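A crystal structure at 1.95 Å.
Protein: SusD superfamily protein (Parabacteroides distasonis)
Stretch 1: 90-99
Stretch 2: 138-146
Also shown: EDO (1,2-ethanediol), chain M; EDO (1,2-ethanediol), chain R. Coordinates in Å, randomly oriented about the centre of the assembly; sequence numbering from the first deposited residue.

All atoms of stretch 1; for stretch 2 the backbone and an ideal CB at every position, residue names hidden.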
# COMPACT_ATOMS: atom_id res chain seq x y z
N ILE A 90 -6.09 -15.09 6.11
CA ILE A 90 -6.59 -15.15 7.49
C ILE A 90 -6.82 -16.61 7.88
O ILE A 90 -6.42 -17.01 9.00
CB ILE A 90 -7.87 -14.24 7.69
CG1 ILE A 90 -7.45 -12.76 7.70
CG2 ILE A 90 -8.64 -14.60 9.00
CD1 ILE A 90 -8.57 -11.81 7.21
N ALA A 91 -7.38 -17.40 6.98
CA ALA A 91 -7.58 -18.87 7.24
C ALA A 91 -6.25 -19.55 7.44
O ALA A 91 -6.11 -20.39 8.34
CB ALA A 91 -8.40 -19.59 6.12
N ASN A 92 -5.25 -19.19 6.63
CA ASN A 92 -3.88 -19.71 6.83
C ASN A 92 -3.35 -19.33 8.20
O ASN A 92 -2.78 -20.18 8.87
CB ASN A 92 -2.88 -19.22 5.75
CG ASN A 92 -3.10 -19.86 4.39
OD1 ASN A 92 -3.47 -21.03 4.29
ND2 ASN A 92 -2.85 -19.11 3.33
N CYS A 93 -3.54 -18.08 8.60
CA CYS A 93 -3.09 -17.62 9.90
C CYS A 93 -3.76 -18.31 11.06
O CYS A 93 -3.09 -18.64 12.06
CB CYS A 93 -3.26 -16.11 10.07
SG CYS A 93 -2.34 -15.05 8.92
N ASN A 94 -5.09 -18.48 10.99
CA ASN A 94 -5.83 -19.11 12.08
C ASN A 94 -5.38 -20.53 12.30
O ASN A 94 -5.19 -20.96 13.43
CB ASN A 94 -7.35 -19.03 11.86
CG ASN A 94 -7.89 -17.59 11.92
OD1 ASN A 94 -7.27 -16.74 12.54
ND2 ASN A 94 -9.03 -17.32 11.26
N LEU A 95 -5.16 -21.26 11.21
CA LEU A 95 -4.72 -22.64 11.30
C LEU A 95 -3.26 -22.73 11.78
O LEU A 95 -2.91 -23.59 12.62
CB LEU A 95 -4.89 -23.31 9.91
CG LEU A 95 -4.60 -24.80 9.73
CD1 LEU A 95 -5.24 -25.63 10.85
CD2 LEU A 95 -5.09 -25.25 8.34
N ALA A 96 -2.41 -21.85 11.25
CA ALA A 96 -1.02 -21.72 11.69
C ALA A 96 -0.91 -21.47 13.20
O ALA A 96 -0.12 -22.14 13.90
CB ALA A 96 -0.32 -20.56 10.89
N LEU A 97 -1.71 -20.54 13.73
CA LEU A 97 -1.69 -20.23 15.15
C LEU A 97 -2.20 -21.40 16.00
O LEU A 97 -1.66 -21.65 17.08
CB LEU A 97 -2.45 -18.95 15.48
CG LEU A 97 -1.80 -17.63 15.00
CD1 LEU A 97 -2.77 -16.42 15.06
CD2 LEU A 97 -0.51 -17.38 15.74
N GLN A 98 -3.21 -22.12 15.51
CA GLN A 98 -3.71 -23.29 16.25
C GLN A 98 -2.63 -24.36 16.32
O GLN A 98 -2.32 -24.86 17.39
CB GLN A 98 -4.95 -23.88 15.60
CG GLN A 98 -5.54 -25.07 16.37
CD GLN A 98 -6.52 -25.90 15.56
OE1 GLN A 98 -6.16 -26.50 14.54
NE2 GLN A 98 -7.75 -25.98 16.04
N LYS A 99 -2.00 -24.66 15.18
CA LYS A 99 -0.97 -25.70 15.14
C LYS A 99 0.32 -25.30 15.88
O LYS A 99 0.90 -26.12 16.61
CB LYS A 99 -0.71 -26.20 13.72
CG LYS A 99 -1.94 -26.86 13.01
CD LYS A 99 -2.35 -28.15 13.72
CE LYS A 99 -3.35 -29.01 12.92
NZ LYS A 99 -4.16 -29.80 13.90
N UNK A 138 -15.68 -11.40 11.46
CA UNK A 138 -14.73 -11.49 12.53
C UNK A 138 -14.42 -12.97 12.76
O UNK A 138 -15.15 -13.65 13.46
CB UNK A 138 -15.26 -10.82 13.80
N UNK A 139 -13.32 -13.45 12.16
CA UNK A 139 -12.94 -14.86 12.12
C UNK A 139 -11.52 -15.05 12.62
O UNK A 139 -10.56 -14.60 11.99
CB UNK A 139 -13.08 -15.41 10.70
N UNK A 140 -11.40 -15.68 13.78
CA UNK A 140 -10.12 -16.04 14.37
C UNK A 140 -10.04 -17.52 14.70
O UNK A 140 -9.07 -17.94 15.33
CB UNK A 140 -9.87 -15.21 15.63
N UNK A 141 -11.03 -18.31 14.30
CA UNK A 141 -11.02 -19.74 14.59
C UNK A 141 -10.95 -20.49 13.28
O UNK A 141 -11.35 -19.98 12.24
CB UNK A 141 -12.25 -20.16 15.40
N UNK A 142 -10.41 -21.71 13.33
CA UNK A 142 -10.31 -22.54 12.15
C UNK A 142 -11.73 -22.83 11.66
O UNK A 142 -12.68 -22.89 12.46
CB UNK A 142 -9.54 -23.83 12.44
N UNK A 143 -11.88 -22.98 10.34
CA UNK A 143 -13.21 -23.09 9.71
C UNK A 143 -14.07 -24.22 10.23
O UNK A 143 -15.27 -24.04 10.39
CB UNK A 143 -13.05 -23.27 8.20
N UNK A 144 -13.46 -25.38 10.48
CA UNK A 144 -14.20 -26.54 11.01
C UNK A 144 -14.76 -26.30 12.42
O UNK A 144 -15.69 -26.98 12.83
CB UNK A 144 -13.29 -27.77 11.03
N UNK A 145 -14.20 -25.33 13.15
CA UNK A 145 -14.66 -25.04 14.52
C UNK A 145 -15.57 -23.83 14.59
O UNK A 145 -15.98 -23.45 15.68
CB UNK A 145 -13.46 -24.82 15.44
N UNK A 146 -15.88 -23.21 13.45
CA UNK A 146 -16.95 -22.21 13.37
C UNK A 146 -18.31 -22.91 13.51
O UNK A 146 -18.53 -24.02 12.98
CB UNK A 146 -16.87 -21.43 12.05
C1 EDO M . -11.68 -17.56 7.15
O1 EDO M . -11.83 -18.91 7.61
C2 EDO M . -11.45 -17.47 5.65
O2 EDO M . -12.54 -17.94 4.84
C1 EDO R . -6.32 -19.33 15.98
O1 EDO R . -6.95 -20.61 15.92
C2 EDO R . -6.74 -18.63 17.26
O2 EDO R . -6.70 -17.21 17.08

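Residues 90-99 form a regular helix, and the loop 138-146 runs past the side that carries Ile90, Ala91, Asn94, Leu95 and Gln98. Position 138 lies at the start of the loop, with nothing of the helix within 5.5 Å of its ideal CB. Many residues would do; it is Lys138.

At 139 the backbone is extended (-127/111), and CA-to-CB points sideways, with the ideal CB 4.5 Å from Asn94 ND2 and 4.8 Å from Ile90 CG2. A medium-sized aliphatic residue would suit this edge, or a small polar one. The residue is Ile139. Its CG2 lies 3.7 Å from Asn94 ND2, while its carbonyl accepts a weak hydrogen bond from the same amide (Asn94 ND2 to Ile139 O, 3.2 Å).

Position 140 directs its CB away from the helix, so the helix constrains it little and small or polar residues are all plausible. It is Thr140, whose CA packs 3.5 Å from Asn94 OD1. An ethanediol bridges the backbones here, donating from O1 to Asn94 O (3.1 Å) and, weakly, from O2 to Thr140 O (3.0 Å).

Position 141 also points away, and again many residues would fit. Thr141 makes its link through the backbone: a water donates to Thr141 O (2.7 Å from the water O) and accepts from Asn94 ND2 (3.0 Å from the same O).

Position 142 makes the closest CA approach, 5.6 Å from the CA of Asn94. Its CB lies 4.6 Å from Gln98 NE2 and 4.9 Å from Leu95 CD1, so a compact aliphatic side chain such as valine, isoleucine or leucine is favoured. Val142 fills the site, with CG1 3.7 Å from Leu95 CA and 4.1 Å from Leu95 CD1, and CG2 3.8 Å from Gln98 NE2.

The backbone then enters a 3-10 segment. The CB of 143 points sideways with no helix atom close, leaving room for a long or polar chain. Gln143 reaches back, its NE2 3.8 Å from Ala91 CB, and the same NE2 donates a weak hydrogen bond to O1 of a second ethanediol (3.1 Å).

Position 144 is out of reach and permissive; it is Ser144.

At 145 CB points toward the helix across a gap, and the amide of Gln98 offers a donor, so a long acceptor such as glutamate or glutamine suits. Glu145 OE2 accepts a weak hydrogen bond from Gln98 NE2 (3.0 Å).

Position 146 is again unconstrained by the helix, and holds Leu146.

Stretch 2, residues 138-146: KITTVQSEL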
# COMPACT_ATOMS: atom_id res chain seq x y z
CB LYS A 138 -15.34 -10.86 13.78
CG LYS A 138 -14.45 -10.83 15.01
CD LYS A 138 -15.06 -9.94 16.10
CE LYS A 138 -16.26 -10.52 16.72
NZ LYS A 138 -16.74 -9.68 17.86
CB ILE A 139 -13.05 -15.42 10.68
CG1 ILE A 139 -14.47 -15.29 10.14
CG2 ILE A 139 -12.65 -16.91 10.64
CD1 ILE A 139 -14.57 -15.58 8.65
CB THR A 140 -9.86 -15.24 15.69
OG1 THR A 140 -10.92 -15.49 16.60
CG2 THR A 140 -9.79 -13.75 15.42
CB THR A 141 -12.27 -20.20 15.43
OG1 THR A 141 -13.39 -20.39 14.58
CG2 THR A 141 -12.62 -19.18 16.48
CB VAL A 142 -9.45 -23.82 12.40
CG1 VAL A 142 -8.02 -23.40 12.87
CG2 VAL A 142 -10.13 -24.75 13.41
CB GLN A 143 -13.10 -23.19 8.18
CG GLN A 143 -12.58 -21.92 7.53
CD GLN A 143 -12.60 -21.99 6.01
OE1 GLN A 143 -13.29 -22.82 5.42
NE2 GLN A 143 -11.84 -21.10 5.38
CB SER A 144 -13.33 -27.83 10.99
OG SER A 144 -12.23 -27.80 11.92
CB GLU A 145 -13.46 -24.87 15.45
CG GLU A 145 -12.66 -26.14 15.58
CD GLU A 145 -11.45 -26.00 16.49
OE1 GLU A 145 -11.40 -25.04 17.29
OE2 GLU A 145 -10.55 -26.86 16.38
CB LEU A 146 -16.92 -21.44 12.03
CG LEU A 146 -15.75 -20.48 11.83
CD1 LEU A 146 -15.68 -20.01 10.39
CD2 LEU A 146 -15.87 -19.31 12.80
O HOH W 1 -10.38 -19.54 9.81
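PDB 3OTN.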